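Local coordinates for protein 4-alpha-glucanotransferase (Streptococcus agalactiae, PDB 6M6T) that is an amylomaltase, also called disproportionating enzyme, with a TIM-barrel fold and pockets occupied by bound glycan, at residues 219-224 with 280-285; 47-52 with 287-292; 266-269 with 275-278; 226-231 with 235-240; 132-135 with 140-143. All coordinates share one frame; numbering follows the deposited sequence.

Interaction 1: 219-224 with 280-285; sequences IYVSAD and IYRIQS
R282 reaches out from helix 277-289 and presents the edge of its guanidinium to the backbone of I219, while V221, two residues farther along the loop, meets the same group at a slant. NH1 of R282 lies 3.4 Å from O of I219, close to the plane of the guanidinium, and 4.4 Å from CG1 of V221. The chain gets there by a bend at its third torsion (chi3 71°), which swings the flat end round, with CG placed beside the backbone N. The firm polar link is made one residue earlier, where NH2 donates to the carbonyl of P218, just after strand 212-217. In a TIM barrel such a loop follows the C-terminal end of a strand and leads over the rim of the active-site side. Here strand 212-217 is followed in the sheet by strand 292-295, and helix 277-289 runs directly into the latter, so R282 ties the loop of one strand to the helix ahead of the next. The positive end would probably polarise the P218 carbonyl, whereas O of I219 accepts a hydrogen bond from the hydroxyl of Y266. I219 turns its own side chain away from the helix, over the ring of Y220, where CG1 sits 4.0 Å above the plane, and touches the bound 1,5-anhydro-D-glucitol. Beyond V221 the loop tightens into an ST turn, with N of D224 donating to OG of S222 at 3.1 Å in an almost straight line (176°).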
# COMPACT_ATOMS: atom_id res chain seq x y z
N ILE A 219 0.16 8.94 0.05
CA ILE A 219 0.33 10.39 0.22
C ILE A 219 -0.79 10.96 1.08
O ILE A 219 -0.54 11.75 1.99
CB ILE A 219 0.39 11.11 -1.14
CG1 ILE A 219 0.39 12.62 -0.92
CG2 ILE A 219 -0.78 10.70 -2.04
CD1 ILE A 219 0.66 13.48 -2.16
N TYR A 220 -2.03 10.56 0.80
CA TYR A 220 -3.20 11.10 1.47
C TYR A 220 -3.87 10.02 2.32
O TYR A 220 -3.77 8.82 2.06
CB TYR A 220 -4.21 11.64 0.46
CG TYR A 220 -3.77 12.81 -0.40
CD1 TYR A 220 -3.29 13.99 0.17
CD2 TYR A 220 -3.88 12.75 -1.79
CE1 TYR A 220 -2.91 15.09 -0.62
CE2 TYR A 220 -3.50 13.84 -2.59
CZ TYR A 220 -3.02 15.00 -2.00
OH TYR A 220 -2.63 16.05 -2.81
N VAL A 221 -4.59 10.49 3.33
CA VAL A 221 -5.50 9.66 4.09
C VAL A 221 -6.91 9.96 3.60
O VAL A 221 -7.13 10.85 2.78
CB VAL A 221 -5.35 9.92 5.60
CG1 VAL A 221 -3.93 9.64 6.02
CG2 VAL A 221 -5.67 11.36 5.89
N SER A 222 -7.89 9.18 4.07
CA SER A 222 -9.27 9.44 3.69
C SER A 222 -9.87 10.55 4.56
O SER A 222 -9.38 10.84 5.67
CB SER A 222 -10.12 8.18 3.84
OG SER A 222 -11.49 8.49 3.73
N ALA A 223 -10.95 11.17 4.07
CA ALA A 223 -11.61 12.17 4.90
C ALA A 223 -12.27 11.56 6.12
O ALA A 223 -12.63 12.30 7.05
CB ALA A 223 -12.66 12.96 4.10
N ASP A 224 -12.42 10.24 6.15
CA ASP A 224 -13.03 9.50 7.26
C ASP A 224 -11.90 8.88 8.07
O ASP A 224 -11.60 7.69 7.94
CB ASP A 224 -13.98 8.45 6.70
CG ASP A 224 -14.95 7.94 7.73
OD1 ASP A 224 -15.13 8.62 8.76
OD2 ASP A 224 -15.54 6.85 7.50
N ILE A 280 7.32 14.34 9.52
CA ILE A 280 8.49 13.69 10.11
C ILE A 280 8.06 12.45 10.87
O ILE A 280 8.72 11.41 10.81
CB ILE A 280 9.25 14.67 11.02
CG1 ILE A 280 9.71 15.90 10.22
CG2 ILE A 280 10.42 13.97 11.71
CD1 ILE A 280 10.78 15.59 9.24
N TYR A 281 6.91 12.53 11.54
CA TYR A 281 6.41 11.37 12.28
C TYR A 281 5.95 10.25 11.34
O TYR A 281 6.24 9.07 11.58
CB TYR A 281 5.28 11.86 13.20
CG TYR A 281 4.22 10.86 13.57
CD1 TYR A 281 4.41 9.97 14.61
CD2 TYR A 281 3.00 10.86 12.91
CE1 TYR A 281 3.42 9.07 14.97
CE2 TYR A 281 2.01 9.98 13.26
CZ TYR A 281 2.22 9.08 14.28
OH TYR A 281 1.21 8.20 14.62
N ARG A 282 5.28 10.61 10.25
CA ARG A 282 4.89 9.60 9.26
C ARG A 282 6.11 8.86 8.72
O ARG A 282 6.16 7.62 8.76
CB ARG A 282 4.11 10.26 8.12
CG ARG A 282 2.66 10.59 8.43
CD ARG A 282 1.81 10.65 7.16
NE ARG A 282 1.61 9.32 6.59
CZ ARG A 282 0.88 9.09 5.50
NH1 ARG A 282 0.29 10.10 4.87
NH2 ARG A 282 0.74 7.85 5.05
N ILE A 283 7.10 9.62 8.23
CA ILE A 283 8.31 9.05 7.64
C ILE A 283 9.08 8.23 8.67
O ILE A 283 9.64 7.18 8.35
CB ILE A 283 9.20 10.17 7.06
CG1 ILE A 283 8.52 10.88 5.88
CG2 ILE A 283 10.51 9.62 6.61
CD1 ILE A 283 8.52 10.08 4.60
N GLN A 284 9.13 8.70 9.92
CA GLN A 284 9.86 7.99 10.96
C GLN A 284 9.22 6.63 11.23
O GLN A 284 9.90 5.59 11.28
CB GLN A 284 9.92 8.84 12.23
CG GLN A 284 10.98 8.42 13.24
CD GLN A 284 11.24 9.46 14.32
OE1 GLN A 284 10.50 9.57 15.31
NE2 GLN A 284 12.32 10.21 14.15
N SER A 285 7.90 6.61 11.38
CA SER A 285 7.25 5.34 11.63
C SER A 285 7.23 4.47 10.37
O SER A 285 7.04 3.26 10.48
CB SER A 285 5.84 5.56 12.17
OG SER A 285 4.88 5.49 11.13

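Interaction 2: 47-52 with 287-292; sequences LPLTTT and VKMYDY
L49 is the residue of 47-52 that carries the contact, set against M289 and Y290 at the end of helix 277-289. The chain comes to it from L47, whose side chain points away and packs on H12 and W470, and then from P48, which turns to Y59 and D216. At L49 the side chain swings over to the other segment, with CG placed beside the backbone N (chi1 -55°), and its atoms share out the partners. CG lies 3.8 Å from OH of Y290, and CD1 stands 3.8 Å from CE of M289. The same CD1 approaches the tyrosine ring at its edge, 4.1 Å from CE1, and the leucine and tyrosine side chains run past one another in opposite directions. M289 is bent at both chi2 and chi3, which brings its methyl round to the leucine; its CB covers one face of the Y290 ring, 3.6 Å above the plane. After L49 the loop moves off, T50 bonding through its hydroxyl to S61. Y290 is the first residue to leave the helix, and strand 292-295 of the parallel barrel begins right behind it. Helix 182-208 covers the group from outside, placing F195 and W199 on L49 and Y196 and F200 on M289, while I213 of strand 212-217, which stands in the sheet between 43-45 and 292-295, packs against Y290.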
# COMPACT_ATOMS: atom_id res chain seq x y z
N LEU A 47 1.85 -3.69 -0.61
CA LEU A 47 1.00 -2.49 -0.62
C LEU A 47 1.00 -1.91 0.80
O LEU A 47 1.77 -2.33 1.66
CB LEU A 47 -0.37 -2.85 -1.17
CG LEU A 47 -0.38 -3.38 -2.61
CD1 LEU A 47 -1.67 -2.98 -3.28
CD2 LEU A 47 0.80 -2.92 -3.45
N PRO A 48 0.23 -0.85 1.06
CA PRO A 48 0.19 -0.36 2.44
C PRO A 48 -0.53 -1.33 3.35
O PRO A 48 -1.45 -2.05 2.94
CB PRO A 48 -0.56 0.98 2.33
CG PRO A 48 -0.46 1.36 0.94
CD PRO A 48 -0.48 0.08 0.17
N LEU A 49 -0.11 -1.36 4.60
CA LEU A 49 -0.73 -2.20 5.60
C LEU A 49 -1.83 -1.47 6.37
O LEU A 49 -2.22 -1.91 7.46
CB LEU A 49 0.34 -2.74 6.55
CG LEU A 49 1.45 -3.44 5.78
CD1 LEU A 49 2.39 -4.12 6.76
CD2 LEU A 49 0.85 -4.44 4.77
N THR A 50 -2.34 -0.38 5.83
CA THR A 50 -3.30 0.39 6.60
C THR A 50 -4.70 -0.21 6.47
O THR A 50 -4.95 -1.13 5.68
CB THR A 50 -3.30 1.85 6.15
OG1 THR A 50 -3.38 1.90 4.72
CG2 THR A 50 -2.04 2.58 6.66
N THR A 51 -5.61 0.36 7.25
CA THR A 51 -6.99 -0.10 7.32
C THR A 51 -7.76 0.32 6.06
O THR A 51 -7.40 1.30 5.39
CB THR A 51 -7.66 0.48 8.56
OG1 THR A 51 -7.66 1.91 8.47
CG2 THR A 51 -6.91 0.05 9.83
N THR A 52 -8.82 -0.41 5.74
CA THR A 52 -9.55 -0.19 4.51
C THR A 52 -11.02 0.12 4.79
O THR A 52 -11.57 -0.24 5.84
CB THR A 52 -9.47 -1.41 3.61
OG1 THR A 52 -10.31 -2.44 4.15
CG2 THR A 52 -8.06 -1.91 3.53
N VAL A 287 9.95 4.26 8.14
CA VAL A 287 11.27 3.64 8.17
C VAL A 287 11.44 2.68 9.35
O VAL A 287 12.37 1.88 9.36
CB VAL A 287 12.36 4.72 8.17
CG1 VAL A 287 12.07 5.75 7.09
CG2 VAL A 287 12.46 5.37 9.54
N LYS A 288 10.58 2.74 10.37
CA LYS A 288 10.59 1.62 11.30
C LYS A 288 9.68 0.48 10.85
O LYS A 288 9.99 -0.69 11.09
CB LYS A 288 10.22 2.05 12.73
CG LYS A 288 10.47 0.93 13.75
CD LYS A 288 9.89 1.17 15.16
CE LYS A 288 9.85 -0.14 15.99
NZ LYS A 288 10.60 -0.07 17.28
N MET A 289 8.57 0.79 10.19
CA MET A 289 7.68 -0.27 9.74
C MET A 289 8.32 -1.11 8.65
O MET A 289 7.97 -2.28 8.48
CB MET A 289 6.36 0.32 9.24
CG MET A 289 5.26 0.41 10.30
SD MET A 289 4.60 -1.18 10.90
CE MET A 289 4.12 -2.02 9.38
N TYR A 290 9.27 -0.55 7.92
CA TYR A 290 9.78 -1.19 6.72
C TYR A 290 11.30 -1.11 6.70
O TYR A 290 11.94 -0.62 7.64
CB TYR A 290 9.16 -0.54 5.48
CG TYR A 290 7.65 -0.47 5.59
CD1 TYR A 290 6.89 -1.63 5.72
CD2 TYR A 290 7.00 0.74 5.58
CE1 TYR A 290 5.50 -1.57 5.82
CE2 TYR A 290 5.61 0.81 5.68
CZ TYR A 290 4.87 -0.35 5.80
OH TYR A 290 3.51 -0.27 5.89
N ASP A 291 11.87 -1.64 5.62
CA ASP A 291 13.28 -1.48 5.32
C ASP A 291 13.51 -0.44 4.22
O ASP A 291 14.54 0.26 4.23
CB ASP A 291 13.89 -2.82 4.89
CG ASP A 291 13.58 -3.98 5.86
OD1 ASP A 291 14.07 -3.95 7.02
OD2 ASP A 291 12.86 -4.92 5.47
N TYR A 292 12.56 -0.30 3.30
CA TYR A 292 12.61 0.70 2.26
C TYR A 292 11.20 1.27 2.11
O TYR A 292 10.26 0.51 1.89
CB TYR A 292 13.09 0.10 0.92
CG TYR A 292 14.58 0.15 0.73
CD1 TYR A 292 15.41 -0.76 1.35
CD2 TYR A 292 15.16 1.13 -0.06
CE1 TYR A 292 16.77 -0.71 1.19
CE2 TYR A 292 16.54 1.19 -0.23
CZ TYR A 292 17.34 0.27 0.40
OH TYR A 292 18.70 0.33 0.23

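Interaction 3: 266-269 with 275-278; sequences YNWD and DFDW
A Schellman motif closes helix 268-273 and turns the chain into helix 277-289, and across this junction Y266 meets W278 while W268 meets F276. D275, with positive phi (65°), is the C-prime residue of the motif, in which N of F276 returns to O of H271. F276 itself occupies the N-cap position of the second helix, so one turn ends a helix and starts the next. The two contacts are aromatic but not stacked. Y266 and W278 meet rim to rim, neither over the face of the other, with the planes at 55° and the centroid of the tyrosine 5.8 Å from that of the six-membered indole ring; their side chains cross at about a right angle. OH of Y266 lies in the plane of the indole at its edge, 3.4 Å from CH2, and CE1 of Y266 is 3.5 Å from CZ3. The tryptophan attains this by sending CG directly opposite its backbone N (chi1 -177°). The tyrosine hydroxyl is not left to the indole carbons alone, since it is hydrogen-bonded to O of I219. In the second pair, CE3 of W268 and CE1 of F276 are 4.3 Å apart, each near the plane of the other ring. CB of Y266 covers one face of W268. The ring of W279, on helix 277-289, lies parallel to that indole. Around the junction, strand 259-264 leads in through the preceding loop, and helix 324-335 packs against it: E326, L327 and T330 touch F276, while K334 forms a salt bridge with D275.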
# COMPACT_ATOMS: atom_id res chain seq x y z
N TYR A 266 -4.30 18.94 1.73
CA TYR A 266 -3.45 19.47 2.79
C TYR A 266 -3.45 21.00 2.80
O TYR A 266 -3.44 21.65 1.75
CB TYR A 266 -2.02 18.93 2.63
CG TYR A 266 -1.89 17.47 3.01
CD1 TYR A 266 -2.23 17.02 4.28
CD2 TYR A 266 -1.43 16.52 2.08
CE1 TYR A 266 -2.13 15.69 4.63
CE2 TYR A 266 -1.33 15.18 2.42
CZ TYR A 266 -1.69 14.77 3.69
OH TYR A 266 -1.60 13.44 4.05
N ASN A 267 -3.48 21.58 4.01
CA ASN A 267 -3.21 23.01 4.19
C ASN A 267 -1.71 23.13 4.39
O ASN A 267 -1.21 23.28 5.51
CB ASN A 267 -4.01 23.58 5.35
CG ASN A 267 -3.74 25.07 5.60
OD1 ASN A 267 -3.68 25.86 4.66
ND2 ASN A 267 -3.57 25.45 6.87
N TRP A 268 -0.98 23.02 3.28
CA TRP A 268 0.46 22.89 3.35
C TRP A 268 1.11 24.07 4.07
O TRP A 268 2.25 23.94 4.55
CB TRP A 268 1.04 22.74 1.93
CG TRP A 268 0.90 21.34 1.34
CD1 TRP A 268 0.01 20.95 0.38
CD2 TRP A 268 1.69 20.19 1.65
NE1 TRP A 268 0.19 19.62 0.08
CE2 TRP A 268 1.21 19.13 0.85
CE3 TRP A 268 2.75 19.95 2.53
CZ2 TRP A 268 1.76 17.85 0.90
CZ3 TRP A 268 3.30 18.67 2.58
CH2 TRP A 268 2.79 17.64 1.77
N ASP A 269 0.40 25.20 4.20
CA ASP A 269 0.93 26.32 4.97
C ASP A 269 1.06 25.96 6.44
O ASP A 269 2.11 26.22 7.06
CB ASP A 269 0.07 27.56 4.77
CG ASP A 269 0.13 28.10 3.34
OD1 ASP A 269 1.25 28.44 2.88
OD2 ASP A 269 -0.93 28.16 2.68
N ASP A 275 6.75 23.15 10.99
CA ASP A 275 8.02 22.47 10.75
C ASP A 275 7.82 21.04 10.24
O ASP A 275 8.67 20.19 10.44
CB ASP A 275 8.88 22.49 12.01
CG ASP A 275 10.34 22.34 11.70
OD1 ASP A 275 10.67 22.23 10.50
OD2 ASP A 275 11.16 22.33 12.65
N PHE A 276 6.68 20.78 9.60
CA PHE A 276 6.34 19.47 9.06
C PHE A 276 6.35 18.35 10.12
O PHE A 276 6.53 17.17 9.79
CB PHE A 276 7.26 19.13 7.89
CG PHE A 276 7.24 20.14 6.79
CD1 PHE A 276 6.28 20.08 5.80
CD2 PHE A 276 8.19 21.14 6.74
CE1 PHE A 276 6.26 20.99 4.77
CE2 PHE A 276 8.18 22.06 5.71
CZ PHE A 276 7.20 21.98 4.73
N ASP A 277 6.11 18.71 11.38
CA ASP A 277 6.03 17.77 12.50
C ASP A 277 5.38 16.45 12.10
O ASP A 277 5.97 15.36 12.22
CB ASP A 277 5.25 18.47 13.63
CG ASP A 277 5.28 17.70 14.98
OD1 ASP A 277 4.89 16.50 15.06
OD2 ASP A 277 5.66 18.35 15.99
N TRP A 278 4.16 16.54 11.57
CA TRP A 278 3.39 15.33 11.29
C TRP A 278 4.06 14.47 10.23
O TRP A 278 4.06 13.24 10.32
CB TRP A 278 1.98 15.71 10.86
CG TRP A 278 1.06 14.55 10.62
CD1 TRP A 278 0.63 13.62 11.54
CD2 TRP A 278 0.45 14.20 9.37
NE1 TRP A 278 -0.21 12.72 10.93
CE2 TRP A 278 -0.34 13.05 9.61
CE3 TRP A 278 0.49 14.73 8.08
CZ2 TRP A 278 -1.08 12.44 8.59
CZ3 TRP A 278 -0.25 14.12 7.08
CH2 TRP A 278 -1.02 12.99 7.34

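Interaction 4: 226-231 with 235-240; sequences VEVWTM and FKLDRD
V228 lays its CG2 methyl over one face of the F235 ring, 3.9 Å from the centroid and only 14° off the ring normal, a CH-pi contact. Its other methyl serves a different partner, CG1 lying 3.6 Å from CD1 of L237. The two branches divide in this way because CG1 stands opposite the backbone N (chi1 173°) and CG2 beside it, so one valine spans both residues of the loop, crossing each side chain at about a right angle. The rim of the phenylalanine is used as well: O of M231 sits at the edge, near the ring plane, 3.8 Å from CE1, and CB of E227 is 4.4 Å from CZ. The segments belong to the short helix 226-230 and the loop that folds back over it on the way to strand 245-249. P264 of strand 259-264 touches both V228 and F235, and W278 borders E227 and M231. Inside the helix, O of V226 accepts from N and from OG1 of T230, the hydroxyl at 3.1 Å, and the two donors arrive from opposite faces of the carbonyl plane. No hydrogen bond crosses between helix and loop. Cohesion therefore rests on methyl-to-ring and methyl-to-methyl fit, with the electropositive ring rim turned to the M231 carbonyl probably adding a weak electrostatic share.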
# COMPACT_ATOMS: atom_id res chain seq x y z
N VAL A 226 -9.02 9.26 11.69
CA VAL A 226 -8.67 9.75 13.01
C VAL A 226 -7.82 11.01 12.93
O VAL A 226 -7.72 11.76 13.91
CB VAL A 226 -7.96 8.65 13.82
CG1 VAL A 226 -6.58 8.35 13.26
CG2 VAL A 226 -7.85 9.03 15.27
N GLU A 227 -7.22 11.28 11.77
CA GLU A 227 -6.38 12.47 11.63
C GLU A 227 -7.23 13.71 11.33
O GLU A 227 -6.98 14.79 11.89
CB GLU A 227 -5.32 12.25 10.54
CG GLU A 227 -4.04 11.59 11.04
CD GLU A 227 -4.12 10.06 11.04
OE1 GLU A 227 -4.92 9.50 10.26
OE2 GLU A 227 -3.37 9.43 11.82
N VAL A 228 -8.21 13.58 10.44
CA VAL A 228 -9.20 14.63 10.21
C VAL A 228 -9.96 14.94 11.48
O VAL A 228 -10.43 16.07 11.67
CB VAL A 228 -10.14 14.19 9.07
CG1 VAL A 228 -11.29 15.16 8.91
CG2 VAL A 228 -9.36 14.05 7.77
N TRP A 229 -10.08 13.95 12.37
CA TRP A 229 -10.75 14.13 13.65
C TRP A 229 -9.87 14.85 14.68
O TRP A 229 -10.24 15.92 15.18
CB TRP A 229 -11.19 12.76 14.17
CG TRP A 229 -12.19 12.84 15.24
CD1 TRP A 229 -13.28 13.65 15.29
CD2 TRP A 229 -12.20 12.06 16.45
NE1 TRP A 229 -13.97 13.44 16.45
CE2 TRP A 229 -13.33 12.47 17.18
CE3 TRP A 229 -11.37 11.08 16.98
CZ2 TRP A 229 -13.66 11.91 18.42
CZ3 TRP A 229 -11.68 10.54 18.22
CH2 TRP A 229 -12.82 10.95 18.92
N THR A 230 -8.71 14.27 15.03
CA THR A 230 -7.89 14.82 16.10
C THR A 230 -6.99 15.97 15.66
O THR A 230 -6.53 16.74 16.52
CB THR A 230 -6.99 13.74 16.69
OG1 THR A 230 -5.91 13.49 15.79
CG2 THR A 230 -7.75 12.46 16.92
N MET A 231 -6.71 16.10 14.37
CA MET A 231 -5.77 17.10 13.87
C MET A 231 -6.34 17.77 12.62
O MET A 231 -5.73 17.70 11.54
CB MET A 231 -4.42 16.46 13.58
CG MET A 231 -3.65 15.95 14.80
SD MET A 231 -2.10 15.17 14.26
CE MET A 231 -2.69 13.57 13.69
N PHE A 235 -5.65 20.03 7.26
CA PHE A 235 -6.46 19.93 6.06
C PHE A 235 -7.19 21.23 5.78
O PHE A 235 -7.27 22.13 6.62
CB PHE A 235 -7.47 18.77 6.18
CG PHE A 235 -6.84 17.46 6.52
CD1 PHE A 235 -6.59 17.11 7.85
CD2 PHE A 235 -6.51 16.55 5.53
CE1 PHE A 235 -6.01 15.89 8.18
CE2 PHE A 235 -5.93 15.33 5.85
CZ PHE A 235 -5.68 15.00 7.18
N LYS A 236 -7.71 21.34 4.56
CA LYS A 236 -8.61 22.41 4.18
C LYS A 236 -10.03 21.92 4.45
O LYS A 236 -10.68 21.36 3.57
CB LYS A 236 -8.42 22.79 2.72
CG LYS A 236 -7.05 23.34 2.35
CD LYS A 236 -6.95 23.62 0.85
CE LYS A 236 -5.59 24.27 0.51
NZ LYS A 236 -5.40 24.64 -0.93
N LEU A 237 -10.51 22.10 5.68
CA LEU A 237 -11.86 21.69 6.04
C LEU A 237 -12.59 22.85 6.70
O LEU A 237 -12.01 23.88 7.05
CB LEU A 237 -11.86 20.47 6.98
CG LEU A 237 -10.97 19.26 6.68
CD1 LEU A 237 -10.57 18.59 7.97
CD2 LEU A 237 -11.58 18.25 5.71
N ASP A 238 -13.90 22.66 6.87
CA ASP A 238 -14.78 23.63 7.51
C ASP A 238 -15.15 23.20 8.93
O ASP A 238 -14.59 22.25 9.49
CB ASP A 238 -16.02 23.86 6.64
CG ASP A 238 -16.78 22.59 6.36
OD1 ASP A 238 -16.71 21.66 7.19
OD2 ASP A 238 -17.46 22.54 5.31
N ARG A 239 -16.10 23.92 9.53
CA ARG A 239 -16.44 23.72 10.94
C ARG A 239 -17.04 22.35 11.21
O ARG A 239 -16.82 21.79 12.29
CB ARG A 239 -17.39 24.82 11.41
CG ARG A 239 -16.70 26.10 11.83
CD ARG A 239 -17.64 27.31 11.75
NE ARG A 239 -17.82 27.80 10.38
CZ ARG A 239 -17.20 28.86 9.87
NH1 ARG A 239 -16.34 29.56 10.61
NH2 ARG A 239 -17.42 29.22 8.61
N ASP A 240 -17.80 21.79 10.27
CA ASP A 240 -18.30 20.43 10.43
C ASP A 240 -17.44 19.41 9.67
O ASP A 240 -17.94 18.38 9.20
CB ASP A 240 -19.78 20.34 10.04
CG ASP A 240 -20.71 20.27 11.29
OD1 ASP A 240 -20.18 20.09 12.42
OD2 ASP A 240 -21.96 20.38 11.13

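Interaction 5: 132-135 with 140-143; sequences DFLQ and VTDF
L134 leaves its helix through CB and CG, with CG beside the backbone N (chi1 -58°), and then forks between V140 and T141. CB and CG serve as the stem; the contacts are made by the two methyls. CD1 goes to the threonine, 4.0 Å from its CG2. CD2 is the busier branch: it lies 3.5 Å from CB of V140 and 3.7 Å from CG1, and its distance to CG2 of T141 is again 4.0 Å. Leucine and valine cross at about a right angle, so the methyl rests against the branch point of V140 and beside one arm, while T141 is met at a slant. CG2 of V140 is shared: it lies 4.0 Å from CD2 of L134 and 3.9 Å from CE2 of F133, which it meets obliquely. F133 extends that way because its CG stands opposite the backbone N (chi1 170°), and the valine is held between leucine and phenylalanine. All of this is apolar, as fits the joint between two successive helices linked by a short loop. L134 and T141 are partly exposed, whereas F133 and V140 are buried. Helix 182-208 packs against the joint: E189 touches L134, V140 and T141 alike, and Y193 meets the F133 ring edge-to-face. Helix 140-152 then carries the chain onward, with F143 resting on Q192 of the same long helix and on S63 and A66 of a neighbouring loop.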
# COMPACT_ATOMS: atom_id res chain seq x y z
N ASP A 132 2.77 -1.57 27.71
CA ASP A 132 4.12 -1.51 27.16
C ASP A 132 4.11 -1.37 25.64
O ASP A 132 5.06 -0.84 25.06
CB ASP A 132 4.90 -2.77 27.56
CG ASP A 132 6.02 -2.48 28.55
OD1 ASP A 132 6.35 -1.29 28.76
OD2 ASP A 132 6.57 -3.46 29.10
N PHE A 133 3.05 -1.85 24.98
CA PHE A 133 2.87 -1.62 23.55
C PHE A 133 2.42 -0.19 23.26
O PHE A 133 2.98 0.48 22.38
CB PHE A 133 1.86 -2.63 22.99
CG PHE A 133 1.42 -2.33 21.59
CD1 PHE A 133 2.30 -2.46 20.53
CD2 PHE A 133 0.12 -1.93 21.33
CE1 PHE A 133 1.90 -2.20 19.23
CE2 PHE A 133 -0.31 -1.66 20.04
CZ PHE A 133 0.59 -1.79 18.99
N LEU A 134 1.39 0.30 23.97
CA LEU A 134 0.88 1.65 23.70
C LEU A 134 1.92 2.73 23.95
O LEU A 134 1.77 3.85 23.45
CB LEU A 134 -0.36 1.94 24.55
CG LEU A 134 -1.52 0.98 24.38
CD1 LEU A 134 -2.52 1.19 25.50
CD2 LEU A 134 -2.15 1.14 23.03
N GLN A 135 2.97 2.41 24.71
CA GLN A 135 4.00 3.41 24.96
C GLN A 135 4.91 3.60 23.75
O GLN A 135 5.44 4.70 23.55
CB GLN A 135 4.80 3.03 26.21
CG GLN A 135 5.70 4.17 26.68
CD GLN A 135 5.99 4.18 28.17
OE1 GLN A 135 5.77 3.18 28.86
NE2 GLN A 135 6.48 5.32 28.67
N VAL A 140 -2.26 4.80 19.31
CA VAL A 140 -3.20 3.69 19.17
C VAL A 140 -4.56 4.07 19.74
O VAL A 140 -5.57 3.99 19.05
CB VAL A 140 -2.67 2.41 19.82
CG1 VAL A 140 -3.70 1.30 19.69
CG2 VAL A 140 -1.40 1.97 19.17
N THR A 141 -4.58 4.54 21.00
CA THR A 141 -5.84 4.65 21.74
C THR A 141 -6.83 5.60 21.05
O THR A 141 -8.03 5.34 21.05
CB THR A 141 -5.58 5.10 23.18
OG1 THR A 141 -5.07 6.44 23.20
CG2 THR A 141 -4.57 4.18 23.85
N ASP A 142 -6.35 6.69 20.45
CA ASP A 142 -7.35 7.60 19.88
C ASP A 142 -7.84 7.12 18.53
O ASP A 142 -8.99 7.39 18.16
CB ASP A 142 -6.83 9.04 19.83
CG ASP A 142 -7.51 9.95 20.90
OD1 ASP A 142 -8.71 9.72 21.23
OD2 ASP A 142 -6.85 10.88 21.43
N PHE A 143 -7.03 6.33 17.82
CA PHE A 143 -7.57 5.59 16.69
C PHE A 143 -8.60 4.57 17.15
O PHE A 143 -9.61 4.33 16.47
CB PHE A 143 -6.45 4.90 15.90
CG PHE A 143 -6.93 3.72 15.12
CD1 PHE A 143 -7.51 3.89 13.88
CD2 PHE A 143 -6.83 2.43 15.66
CE1 PHE A 143 -7.97 2.80 13.16
CE2 PHE A 143 -7.30 1.33 14.95
CZ PHE A 143 -7.87 1.51 13.70

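Interactions 1, 2 and 3 all draw on helix 277-289, interaction 3 at its start, interaction 1 midway and interaction 2 at its end. Interaction 2 lies nearest the chain's centre and is purely apolar with an aromatic edge; interaction 1, also buried, turns a charged group on backbone carbonyls beside the glycan. Interactions 3 and 4 sit farther out, about 22 and 23 Å from the chain's centre, yet remain buried, one aromatic rim to rim, the other methyl over ring; they touch through W278 and M231. I219 and Y266 join interactions 1 and 3. Interaction 5, at a similar distance from the centre, is only partly buried, bordering interaction 4 through V226 and interaction 2 through F143.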